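Local atomic coordinates of 3-oxoacyl-[acyl-carrier-protein] synthase 3 (PDB entry 4EWP), a protein that probably catalyses the first condensation of bacterial fatty acid synthesis, joining an acetyl-CoA-type primer to malonyl-ACP with release of carbon dioxide. Residues A12-I16 with E182-S186; A124-V130 with V341-Q345; I50-A56 with S165-G171; A21-A25 with E60-M65; G81-V87 with E108-T112. The contacts are given in a common frame with arbitrary orientation. Residues are numbered along the deposited sequence.

Contact 1: residues A12-I16 with E182-S186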
# COMPACT_ATOMS: atom_id res chain seq x y z
N ALA A 12 21.12 13.92 -9.20
CA ALA A 12 20.74 14.17 -10.59
C ALA A 12 19.67 13.19 -11.09
O ALA A 12 18.76 13.57 -11.83
CB ALA A 12 21.98 14.11 -11.48
N ALA A 13 19.79 11.92 -10.70
CA ALA A 13 18.93 10.89 -11.27
C ALA A 13 18.95 9.61 -10.44
O ALA A 13 19.48 9.58 -9.33
CB ALA A 13 19.34 10.61 -12.72
N SER A 14 18.38 8.55 -11.00
CA SER A 14 18.25 7.30 -10.26
C SER A 14 18.55 6.14 -11.18
O SER A 14 18.65 6.31 -12.40
CB SER A 14 16.81 7.16 -9.79
OG SER A 14 15.95 7.18 -10.92
N ARG A 15 18.66 4.93 -10.62
CA ARG A 15 18.96 3.77 -11.45
C ARG A 15 18.75 2.48 -10.69
O ARG A 15 18.94 2.43 -9.47
CB ARG A 15 20.39 3.88 -12.01
CG ARG A 15 21.34 2.72 -11.72
CD ARG A 15 22.69 2.95 -12.42
NE ARG A 15 23.65 1.86 -12.18
CZ ARG A 15 24.69 1.93 -11.34
NH1 ARG A 15 24.93 3.05 -10.66
NH2 ARG A 15 25.50 0.88 -11.19
N ILE A 16 18.32 1.45 -11.41
CA ILE A 16 18.17 0.12 -10.83
C ILE A 16 19.55 -0.50 -10.79
O ILE A 16 20.17 -0.70 -11.84
CB ILE A 16 17.20 -0.74 -11.67
CG1 ILE A 16 15.78 -0.17 -11.62
CG2 ILE A 16 17.25 -2.21 -11.22
CD1 ILE A 16 14.77 -0.83 -12.55
N GLU A 182 23.89 9.46 -13.79
CA GLU A 182 23.26 9.40 -15.10
C GLU A 182 21.86 8.80 -14.99
O GLU A 182 21.64 7.86 -14.23
CB GLU A 182 24.11 8.58 -16.06
CG GLU A 182 25.43 9.25 -16.43
CD GLU A 182 25.25 10.45 -17.35
OE1 GLU A 182 24.33 10.42 -18.20
OE2 GLU A 182 26.02 11.42 -17.22
N PRO A 183 20.91 9.36 -15.75
CA PRO A 183 19.52 8.90 -15.82
C PRO A 183 19.44 7.41 -16.13
O PRO A 183 19.90 6.99 -17.19
CB PRO A 183 18.95 9.69 -17.01
CG PRO A 183 19.81 10.90 -17.11
CD PRO A 183 21.18 10.46 -16.69
N GLY A 184 18.86 6.63 -15.22
CA GLY A 184 18.70 5.20 -15.44
C GLY A 184 17.25 4.75 -15.44
O GLY A 184 16.95 3.60 -15.79
N ILE A 185 16.34 5.66 -15.07
CA ILE A 185 14.90 5.38 -15.06
C ILE A 185 14.14 6.54 -15.69
O ILE A 185 14.19 7.68 -15.21
CB ILE A 185 14.39 5.16 -13.61
CG1 ILE A 185 15.19 4.06 -12.91
CG2 ILE A 185 12.91 4.84 -13.58
CD1 ILE A 185 14.73 3.79 -11.48
N SER A 186 13.45 6.27 -16.79
CA SER A 186 12.72 7.31 -17.51
C SER A 186 11.44 7.68 -16.75
O SER A 186 10.99 6.94 -15.88
CB SER A 186 12.38 6.83 -18.92
OG SER A 186 11.30 5.91 -18.90
O HOH W 1 16.72 8.33 -13.56
O HOH W 2 17.92 1.50 -14.27

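Contact 2: residues A124-V130 with V341-Q345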
# COMPACT_ATOMS: atom_id res chain seq x y z
N ALA A 124 0.27 -4.23 -11.53
CA ALA A 124 1.08 -3.06 -11.87
C ALA A 124 1.95 -2.68 -10.68
O ALA A 124 2.70 -1.70 -10.74
CB ALA A 124 0.21 -1.89 -12.31
N GLY A 125 1.87 -3.46 -9.61
CA GLY A 125 2.48 -3.11 -8.34
C GLY A 125 3.98 -2.87 -8.35
O GLY A 125 4.48 -1.97 -7.66
N TYR A 126 4.72 -3.67 -9.11
CA TYR A 126 6.15 -3.45 -9.20
C TYR A 126 6.47 -2.14 -9.93
O TYR A 126 7.34 -1.39 -9.49
CB TYR A 126 6.83 -4.63 -9.87
CG TYR A 126 8.17 -4.31 -10.49
CD1 TYR A 126 8.26 -3.95 -11.82
CD2 TYR A 126 9.34 -4.37 -9.74
CE1 TYR A 126 9.47 -3.66 -12.40
CE2 TYR A 126 10.56 -4.09 -10.30
CZ TYR A 126 10.62 -3.74 -11.65
OH TYR A 126 11.82 -3.44 -12.24
N CYS A 127 5.77 -1.85 -11.02
CA CYS A 127 5.98 -0.59 -11.74
C CYS A 127 5.55 0.64 -10.92
O CYS A 127 6.15 1.71 -11.06
CB CYS A 127 5.28 -0.60 -13.11
SG CYS A 127 6.15 -1.62 -14.35
N TYR A 128 4.52 0.48 -10.09
CA TYR A 128 4.12 1.53 -9.14
C TYR A 128 5.24 1.68 -8.11
O TYR A 128 5.60 2.79 -7.74
CB TYR A 128 2.79 1.18 -8.42
CG TYR A 128 1.54 1.77 -9.04
CD1 TYR A 128 1.14 1.44 -10.34
CD2 TYR A 128 0.74 2.66 -8.32
CE1 TYR A 128 -0.02 1.98 -10.92
CE2 TYR A 128 -0.41 3.22 -8.88
CZ TYR A 128 -0.79 2.88 -10.17
OH TYR A 128 -1.94 3.44 -10.71
N GLY A 129 5.79 0.55 -7.66
CA GLY A 129 6.90 0.57 -6.72
C GLY A 129 8.09 1.32 -7.29
O GLY A 129 8.73 2.11 -6.61
N VAL A 130 8.38 1.10 -8.57
CA VAL A 130 9.53 1.73 -9.19
C VAL A 130 9.29 3.24 -9.33
O VAL A 130 10.20 4.02 -9.08
CB VAL A 130 9.89 1.07 -10.55
CG1 VAL A 130 10.88 1.92 -11.34
CG2 VAL A 130 10.44 -0.35 -10.31
N VAL A 341 -5.33 -0.66 -13.05
CA VAL A 341 -4.15 0.19 -12.90
C VAL A 341 -3.03 -0.27 -13.83
O VAL A 341 -2.97 -1.44 -14.23
CB VAL A 341 -3.63 0.24 -11.45
CG1 VAL A 341 -4.65 0.91 -10.53
CG2 VAL A 341 -3.25 -1.17 -10.94
N TYR A 342 -2.13 0.65 -14.17
CA TYR A 342 -0.98 0.36 -15.01
C TYR A 342 0.21 1.27 -14.70
O TYR A 342 0.03 2.39 -14.22
CB TYR A 342 -1.34 0.53 -16.48
CG TYR A 342 -1.83 1.92 -16.83
CD1 TYR A 342 -3.19 2.21 -16.89
CD2 TYR A 342 -0.93 2.94 -17.10
CE1 TYR A 342 -3.64 3.48 -17.22
CE2 TYR A 342 -1.37 4.21 -17.43
CZ TYR A 342 -2.72 4.47 -17.49
OH TYR A 342 -3.14 5.74 -17.82
N GLY A 343 1.41 0.80 -15.00
CA GLY A 343 2.61 1.61 -14.84
C GLY A 343 3.70 1.16 -15.81
O GLY A 343 3.84 -0.05 -16.07
N ALA A 344 4.46 2.12 -16.34
CA ALA A 344 5.53 1.82 -17.28
C ALA A 344 6.73 2.76 -17.15
O ALA A 344 6.57 3.94 -16.84
CB ALA A 344 5.00 1.85 -18.72
N GLN A 345 7.91 2.22 -17.43
CA GLN A 345 9.16 2.99 -17.48
C GLN A 345 10.11 2.38 -18.48
O GLN A 345 10.07 1.18 -18.76
CB GLN A 345 9.88 2.98 -16.12
CG GLN A 345 9.12 3.57 -14.99
CD GLN A 345 8.39 2.52 -14.17
OE1 GLN A 345 8.52 1.32 -14.39
NE2 GLN A 345 7.62 2.99 -13.20

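Contact 3: residues I50-A56 with S165-G171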
# COMPACT_ATOMS: atom_id res chain seq x y z
N ILE A 50 1.17 -21.25 -21.25
CA ILE A 50 1.70 -21.71 -19.97
C ILE A 50 1.88 -23.23 -19.96
O ILE A 50 0.98 -23.97 -20.37
CB ILE A 50 0.79 -21.30 -18.80
CG1 ILE A 50 0.65 -19.77 -18.77
CG2 ILE A 50 1.30 -21.86 -17.48
CD1 ILE A 50 -0.17 -19.23 -17.59
N VAL A 51 3.05 -23.68 -19.51
CA VAL A 51 3.33 -25.11 -19.40
C VAL A 51 3.34 -25.50 -17.93
O VAL A 51 2.67 -26.45 -17.51
CB VAL A 51 4.69 -25.47 -20.01
CG1 VAL A 51 5.04 -26.93 -19.73
CG2 VAL A 51 4.69 -25.19 -21.48
N THR A 52 4.11 -24.76 -17.14
CA THR A 52 4.13 -24.94 -15.70
C THR A 52 3.97 -23.58 -15.04
O THR A 52 4.27 -22.53 -15.64
CB THR A 52 5.46 -25.59 -15.23
OG1 THR A 52 6.55 -24.69 -15.47
CG2 THR A 52 5.72 -26.90 -15.96
N ARG A 53 3.51 -23.59 -13.79
CA ARG A 53 3.53 -22.40 -12.96
C ARG A 53 4.16 -22.69 -11.60
O ARG A 53 4.03 -23.80 -11.06
CB ARG A 53 2.13 -21.78 -12.81
CG ARG A 53 1.18 -22.53 -11.87
CD ARG A 53 0.56 -23.74 -12.54
NE ARG A 53 -0.28 -23.38 -13.69
CZ ARG A 53 -0.34 -24.08 -14.82
NH1 ARG A 53 -1.15 -23.69 -15.80
NH2 ARG A 53 0.39 -25.18 -14.97
N GLN A 54 4.87 -21.70 -11.07
CA GLN A 54 5.44 -21.77 -9.74
C GLN A 54 4.32 -21.84 -8.71
O GLN A 54 3.42 -21.01 -8.71
CB GLN A 54 6.32 -20.54 -9.49
CG GLN A 54 7.57 -20.57 -10.34
CD GLN A 54 8.23 -19.22 -10.52
OE1 GLN A 54 9.16 -19.09 -11.32
NE2 GLN A 54 7.77 -18.21 -9.78
N ARG A 55 4.37 -22.85 -7.84
CA ARG A 55 3.41 -22.94 -6.75
C ARG A 55 4.15 -23.09 -5.42
O ARG A 55 4.91 -24.04 -5.21
CB ARG A 55 2.41 -24.09 -7.00
CG ARG A 55 1.36 -23.76 -8.07
CD ARG A 55 0.59 -22.49 -7.71
NE ARG A 55 -0.38 -22.06 -8.71
CZ ARG A 55 -1.57 -22.63 -8.91
NH1 ARG A 55 -1.96 -23.67 -8.18
NH2 ARG A 55 -2.39 -22.16 -9.85
N ALA A 56 3.94 -22.12 -4.54
CA ALA A 56 4.64 -22.07 -3.26
C ALA A 56 4.04 -23.03 -2.26
O ALA A 56 2.84 -23.29 -2.28
CB ALA A 56 4.59 -20.64 -2.70
N SER A 165 -7.78 -18.83 -12.49
CA SER A 165 -7.08 -19.67 -11.52
C SER A 165 -5.80 -20.32 -12.07
O SER A 165 -4.73 -20.17 -11.50
CB SER A 165 -8.02 -20.76 -10.98
OG SER A 165 -8.29 -21.73 -11.97
N PHE A 166 -5.93 -21.05 -13.17
CA PHE A 166 -4.81 -21.85 -13.65
C PHE A 166 -3.67 -21.01 -14.24
O PHE A 166 -2.59 -21.54 -14.51
CB PHE A 166 -5.30 -22.85 -14.69
CG PHE A 166 -5.92 -22.20 -15.88
CD1 PHE A 166 -7.27 -21.89 -15.89
CD2 PHE A 166 -5.14 -21.86 -16.98
CE1 PHE A 166 -7.85 -21.27 -16.98
CE2 PHE A 166 -5.71 -21.25 -18.08
CZ PHE A 166 -7.07 -20.95 -18.08
N LEU A 167 -3.91 -19.71 -14.43
CA LEU A 167 -2.87 -18.82 -14.97
C LEU A 167 -1.86 -18.40 -13.92
O LEU A 167 -0.75 -17.99 -14.24
CB LEU A 167 -3.45 -17.56 -15.60
CG LEU A 167 -3.98 -17.66 -17.03
CD1 LEU A 167 -5.50 -17.56 -17.05
CD2 LEU A 167 -3.36 -16.57 -17.88
N LEU A 168 -2.25 -18.49 -12.65
CA LEU A 168 -1.50 -17.80 -11.61
C LEU A 168 -0.48 -18.63 -10.85
O LEU A 168 -0.73 -19.78 -10.48
CB LEU A 168 -2.47 -17.15 -10.61
CG LEU A 168 -3.50 -16.25 -11.29
CD1 LEU A 168 -4.39 -15.60 -10.23
CD2 LEU A 168 -2.76 -15.22 -12.15
N GLY A 169 0.66 -18.01 -10.61
CA GLY A 169 1.75 -18.66 -9.89
C GLY A 169 2.25 -17.74 -8.79
O GLY A 169 1.78 -16.60 -8.64
N ASP A 170 3.22 -18.25 -8.02
CA ASP A 170 3.72 -17.57 -6.85
C ASP A 170 5.20 -17.27 -7.02
O ASP A 170 5.91 -17.99 -7.71
CB ASP A 170 3.55 -18.46 -5.61
CG ASP A 170 2.13 -19.02 -5.47
OD1 ASP A 170 1.16 -18.32 -5.84
OD2 ASP A 170 1.99 -20.15 -4.96
N GLY A 171 5.66 -16.22 -6.35
CA GLY A 171 7.08 -15.93 -6.29
C GLY A 171 7.34 -14.50 -5.92
O GLY A 171 6.41 -13.75 -5.61

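Contact 4: residues A21-A25 with E60-M65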
# COMPACT_ATOMS: atom_id res chain seq x y z
N ALA A 21 15.58 -12.53 -7.20
CA ALA A 21 14.47 -13.41 -7.54
C ALA A 21 14.28 -14.50 -6.49
O ALA A 21 15.25 -15.00 -5.91
CB ALA A 21 14.71 -14.05 -8.92
N TYR A 22 13.03 -14.87 -6.25
CA TYR A 22 12.74 -16.10 -5.54
C TYR A 22 11.68 -16.85 -6.33
O TYR A 22 10.60 -16.31 -6.62
CB TYR A 22 12.26 -15.83 -4.10
CG TYR A 22 12.10 -17.09 -3.29
CD1 TYR A 22 10.97 -17.91 -3.43
CD2 TYR A 22 13.07 -17.49 -2.39
CE1 TYR A 22 10.82 -19.08 -2.68
CE2 TYR A 22 12.94 -18.65 -1.64
CZ TYR A 22 11.82 -19.44 -1.79
OH TYR A 22 11.71 -20.59 -1.04
N ARG A 23 11.99 -18.09 -6.68
CA ARG A 23 11.11 -18.95 -7.43
C ARG A 23 10.89 -20.23 -6.66
O ARG A 23 11.83 -20.98 -6.44
CB ARG A 23 11.73 -19.30 -8.79
CG ARG A 23 11.83 -18.14 -9.75
CD ARG A 23 12.33 -18.63 -11.10
NE ARG A 23 12.73 -17.53 -11.96
CZ ARG A 23 11.91 -16.91 -12.81
NH1 ARG A 23 10.64 -17.30 -12.91
NH2 ARG A 23 12.37 -15.92 -13.58
N PRO A 24 9.64 -20.49 -6.26
CA PRO A 24 9.31 -21.78 -5.64
C PRO A 24 9.76 -22.94 -6.52
O PRO A 24 9.67 -22.84 -7.74
CB PRO A 24 7.78 -21.73 -5.55
CG PRO A 24 7.49 -20.25 -5.39
CD PRO A 24 8.49 -19.58 -6.29
N ALA A 25 10.24 -24.03 -5.91
CA ALA A 25 10.75 -25.17 -6.66
C ALA A 25 9.64 -26.01 -7.28
O ALA A 25 9.89 -26.81 -8.18
CB ALA A 25 11.64 -26.04 -5.77
N GLU A 60 6.59 -21.20 2.33
CA GLU A 60 7.05 -20.14 1.43
C GLU A 60 6.05 -18.99 1.39
O GLU A 60 5.31 -18.81 0.41
CB GLU A 60 7.27 -20.69 0.02
CG GLU A 60 8.49 -21.56 -0.07
CD GLU A 60 8.63 -22.21 -1.42
OE1 GLU A 60 7.66 -22.89 -1.85
OE2 GLU A 60 9.69 -22.03 -2.04
N THR A 61 6.02 -18.23 2.48
CA THR A 61 5.07 -17.14 2.63
C THR A 61 5.52 -15.93 1.83
O THR A 61 6.63 -15.90 1.28
CB THR A 61 4.97 -16.72 4.11
OG1 THR A 61 6.27 -16.36 4.59
CG2 THR A 61 4.41 -17.87 4.97
N VAL A 62 4.67 -14.92 1.78
CA VAL A 62 5.07 -13.67 1.16
C VAL A 62 6.39 -13.11 1.78
O VAL A 62 7.31 -12.76 1.05
CB VAL A 62 3.90 -12.65 1.18
CG1 VAL A 62 4.36 -11.23 0.81
CG2 VAL A 62 2.79 -13.14 0.25
N PRO A 63 6.48 -13.05 3.11
CA PRO A 63 7.73 -12.53 3.69
C PRO A 63 8.96 -13.40 3.43
O PRO A 63 10.04 -12.86 3.24
CB PRO A 63 7.43 -12.47 5.20
CG PRO A 63 5.93 -12.28 5.26
CD PRO A 63 5.40 -13.13 4.12
N VAL A 64 8.79 -14.72 3.45
CA VAL A 64 9.88 -15.62 3.14
C VAL A 64 10.41 -15.38 1.72
O VAL A 64 11.61 -15.19 1.51
CB VAL A 64 9.46 -17.09 3.31
CG1 VAL A 64 10.46 -18.02 2.62
CG2 VAL A 64 9.38 -17.41 4.79
N MET A 65 9.50 -15.37 0.75
CA MET A 65 9.86 -15.17 -0.66
C MET A 65 10.45 -13.77 -0.89
O MET A 65 11.45 -13.62 -1.58
CB MET A 65 8.65 -15.41 -1.57
CG MET A 65 8.11 -16.87 -1.51
SD MET A 65 7.00 -17.24 -2.88
CE MET A 65 5.52 -16.32 -2.42
O HOH W 3 10.89 -24.04 -3.18

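Contact 5: residues G81-V87 with E108-T112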
# COMPACT_ATOMS: atom_id res chain seq x y z
N GLY A 81 21.61 -4.88 4.25
CA GLY A 81 20.29 -4.40 4.63
C GLY A 81 20.34 -2.97 5.11
O GLY A 81 19.53 -2.13 4.71
N SER A 82 21.33 -2.70 5.96
CA SER A 82 21.45 -1.40 6.61
C SER A 82 21.74 -0.26 5.65
O SER A 82 21.63 0.91 6.02
CB SER A 82 22.51 -1.45 7.71
OG SER A 82 23.69 -2.08 7.26
N ASP A 83 22.13 -0.58 4.42
CA ASP A 83 22.31 0.46 3.41
C ASP A 83 20.99 0.96 2.82
O ASP A 83 20.96 2.00 2.17
CB ASP A 83 23.23 -0.02 2.28
CG ASP A 83 24.66 -0.27 2.76
OD1 ASP A 83 25.21 0.62 3.45
OD2 ASP A 83 25.21 -1.35 2.46
N LEU A 84 19.90 0.23 3.05
CA LEU A 84 18.60 0.63 2.49
C LEU A 84 17.94 1.77 3.28
O LEU A 84 17.98 1.79 4.51
CB LEU A 84 17.66 -0.57 2.42
CG LEU A 84 18.09 -1.78 1.59
CD1 LEU A 84 17.17 -2.95 1.90
CD2 LEU A 84 18.13 -1.48 0.07
N ASP A 85 17.31 2.71 2.58
CA ASP A 85 16.68 3.87 3.21
C ASP A 85 15.17 3.74 3.13
O ASP A 85 14.46 4.57 3.70
CB ASP A 85 17.08 5.16 2.50
CG ASP A 85 18.57 5.36 2.43
OD1 ASP A 85 19.27 4.93 3.38
OD2 ASP A 85 19.04 5.93 1.43
N ALA A 86 14.68 2.73 2.41
CA ALA A 86 13.24 2.47 2.29
C ALA A 86 12.98 1.09 1.72
O ALA A 86 13.78 0.56 0.94
CB ALA A 86 12.58 3.53 1.41
N VAL A 87 11.85 0.50 2.10
CA VAL A 87 11.49 -0.84 1.68
C VAL A 87 10.05 -0.78 1.21
O VAL A 87 9.16 -0.45 1.98
CB VAL A 87 11.56 -1.86 2.86
CG1 VAL A 87 11.04 -3.20 2.44
CG2 VAL A 87 12.99 -1.98 3.40
N GLU A 108 13.88 -8.62 8.75
CA GLU A 108 14.58 -9.88 8.45
C GLU A 108 15.88 -9.62 7.71
O GLU A 108 16.87 -10.33 7.93
CB GLU A 108 13.71 -10.81 7.60
CG GLU A 108 12.28 -11.01 8.08
CD GLU A 108 12.19 -11.92 9.28
OE1 GLU A 108 13.25 -12.30 9.82
OE2 GLU A 108 11.04 -12.27 9.68
N ILE A 109 15.88 -8.63 6.82
CA ILE A 109 17.06 -8.39 6.00
C ILE A 109 18.01 -7.39 6.63
O ILE A 109 19.01 -7.02 6.02
CB ILE A 109 16.72 -7.93 4.56
CG1 ILE A 109 16.11 -6.52 4.57
CG2 ILE A 109 15.83 -8.95 3.87
CD1 ILE A 109 15.61 -6.06 3.22
N GLY A 110 17.71 -6.94 7.84
CA GLY A 110 18.62 -6.04 8.53
C GLY A 110 18.55 -4.59 8.10
O GLY A 110 19.51 -3.84 8.30
N ALA A 111 17.40 -4.18 7.54
CA ALA A 111 17.17 -2.80 7.10
C ALA A 111 16.64 -1.85 8.18
O ALA A 111 16.56 -0.63 7.95
CB ALA A 111 16.23 -2.77 5.90
N THR A 112 16.25 -2.38 9.34
CA THR A 112 15.80 -1.53 10.43
C THR A 112 16.86 -0.45 10.65
O THR A 112 18.05 -0.75 10.67
CB THR A 112 15.58 -2.33 11.72
OG1 THR A 112 14.65 -3.38 11.46
CG2 THR A 112 15.01 -1.43 12.85
O HOH W 4 18.59 0.87 7.29

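Contact 1: residues A12-I16 with E182-S186
Ile185 has the largest area covered here, and its side chain explains much of the packing. Its CA-to-CB bond points toward residues 12-16, and the extended CG1-CD1 arm runs across the strand: Ile185 CD1 comes within 4.1 Å of Ile16 CG1, while Ile185 CG1 is 4.1 Å from Arg15 CA. A branched aliphatic chain suits this buried place, where it also meets Val177 of strand 170-180. Ser14 is the next most covered. Its carbonyl accepts a weak hydrogen bond from Gly184 (N to Ser14 O, 2.8 Å), and its small side chain lets OG sit 3.6 Å from Ile185 CD1 while bonding to Asp134 of helix 125-138. Ala13 follows, with CB 3.5 Å from Pro183 CA. Gly184 passes close to the strand; a CB there would clash with Arg15 CB and Ser14 O. Two waters fill the gaps: one accepts from Ser14 N and Ile185 N, both at 3.1 Å, and the other accepts from Ile16 N (2.9 Å) and donates to Gly184 O (2.8 Å). Gln7 of the second subunit covers part of the contact. Segment 182-186 belongs to the connection between the two similar halves of the thiolase fold, here laid against the edge strand of the N-terminal sheet.

Contact 2: residues A124-V130 with V341-Q345
Val341 begins the strand with its side chain turned toward the helix: its CG2 lies 3.8 Å from Ala124 CB, and its CB 4.0 Å from Tyr128 CE1, a branched residue filling space beside the helix start. Tyr342 has its CA-to-CB bond pointing away and contributes backbone instead, its CA 3.7 Å from Ala124 CB and its O 3.3 Å from Tyr128 CE1. At Gly343 the backbones come close, its CA 5.1 Å from Cys127 CA; a CB would be tight against Cys127 CB, so glycine suits the place, and Cys127 SG rests 3.3 Å from Gly343 O. Ala344 points away. Gln345 reaches back to the helix, NE2 donating to Cys127 O at 2.9 Å, while Val130 CG1 packs 3.8 Å from Gln345 CD. The side chain is long enough to span the gap, and its OE1 bonds to Gln333. Ala124 follows the predicted active-site Cys123, so this helix start lies beside the probable catalytic centre. The axis of segment 125-130 passes strand 341-345 at 54°, 6.9 Å apart. Helix 125-138 lies between the two sheets of the thiolase fold, with helix 240-262 on the other face of the strand and Ile312 of helix 311-322 beside Cys127.

Contact 3: residues I50-A56 with S165-G171
In this thiolase-fold enzyme, residues 165-171 lead into strand 170-180 of the N-terminal sheet, and the short strand 52-54, antiparallel partner of 27-29, lies beside that entry. Polar bonds dominate the contact. Three carbonyls of residues 165-171 are met by side chains. Phe166 O accepts two bonds from Arg53, from NE at 3.1 Å and NH1 at 2.9 Å; Leu168 O accepts two from Arg55, from NE at 2.9 Å and NH2 at 3.0 Å; Asp170 O accepts from Gln54 NE2 at 2.8 Å. Arginine suits the first two places because its planar end can give two N-H groups to a single carbonyl oxygen. The Arg53 guanidinium is satisfied further by Val28 O and Asn30, and Gln54 OE1 takes a bond from Arg23. One backbone pair is direct, Asp170 N to Gln54 O at 2.9 Å. It brings Gly169 CA to 3.1 Å from Gln54 O, where a CB would clash. Apolar contact is limited: Ile50 CD1 touches Leu167 CG at 4.2 Å. Leu168 faces the other way, its side chain about 4 Å from that of Asn306, a predicted active-site residue. The Asp170 carboxylate is shared, OD2 bonding to Ser154 OG and also accepting from the backbone at Ala56, N to OD2 2.8 Å, nearly linear at 173°.

Contact 4: residues A21-A25 with E60-M65
A helix N-terminus packs here against the end of an edge strand, with a tyrosine as the main point of contact. Tyr22, the last residue of strand 13-22, points its side chain toward residues 60-65, and its chi1 near 180° carries the ring across the first turn of helix 62-76. Met65 CA stands over one ring face in a CH-pi contact, 4.2 Å from the centroid, while Tyr22 CD1 is 3.6 Å from Met65 CG. The sulfur adds an oblique Met-aromatic contact, Met65 SD to the Tyr22 centroid 5.1 Å, and also touches Pro24 CG at 3.9 Å. A flexible thioether suits this crevice between a ring and a proline. Glu60 OE2 lies at the ring edge and accepts from Tyr22 OH at 2.7 Å. In the thiolase fold, helices cover the faces of the N-terminal sheet, and helix 62-76 is one of these; Thr61 is its N-cap, with OG1 accepting from Val64 N at 3.2 Å, and Met65 N bonds to Thr61 O at 3.0 Å in the first turn. Glu60, just before the cap, is held on several sides: OE1 accepts from Thr57 N, and a water donates to OE2 at 2.6 Å while accepting from Ala25 N at 2.8 Å. Arg23 faces away from the helix and forms a salt bridge with Asp300.

Contact 5: residues G81-V87 with E108-T112
Four apolar side chains set the shape of this contact. Leu84, with chi1 near -60° and chi2 near 180°, sends its CD1 to 3.7 Å from Ile109 CD1 and 4.1 Å from Ala111 CB. Ile109 takes the p rotamer with an extended chi2, which brings its CD1 against that leucine. Val87, with chi1 near 180°, places CG2 4.2 Å from Ala111 CB. Ala111 suits the middle of this group because a single methyl meets both Leu84 and Val87. Beside them the backbones come close: Gly81 CA makes a CA-H...O contact with Ile109 O at 3.2 Å, and Ala111 CA makes another with Gly81 O at 3.4 Å. A side chain on Gly81 would run into Ile109 O, so a glycine permits this approach. Gly110, with its positive phi of 80°, ends helix 101-108 in a Schellman motif and turns the chain toward Ala111. No direct hydrogen bond joins the segments; a water instead lies between two carbonyls, 3.0 Å from Leu84 O and 2.6 Å from Ala111 O. The contact lies at one end of a beta-alpha-beta crossover of the thiolase fold, in which strand 86-90 leads through helix 101-108 to its parallel neighbour 116-120. Leu146 of strand 144-152 touches Leu84, Val87 and Ile109, and helix 62-76 meets Leu84 through Leu74, and Ile109 through Val67 and Ala70.

Overall arrangement
Contact 2 is the most central, about 8 Å from the chain centre, and pairs close glycine packing with one hydrogen bond from a glutamine amide; contacts 1 and 5, each about 21 Å out, are still largely buried. Contact 1 adds a weak backbone hydrogen bond to its apolar packing and waters, while contact 5 has no direct hydrogen bond. Contact 3 is the most polar, and contact 4, partly buried, mixes ring packing with a carboxylate. Contacts 1 and 4 use opposite ends of strand 13-22, while contacts 1, 3, 4 and 5 all reach the N-terminal sheet. Contacts 3 and 4 touch, notably through Gln54 and Arg23, as do contacts 1 and 2, which also meet the second subunit.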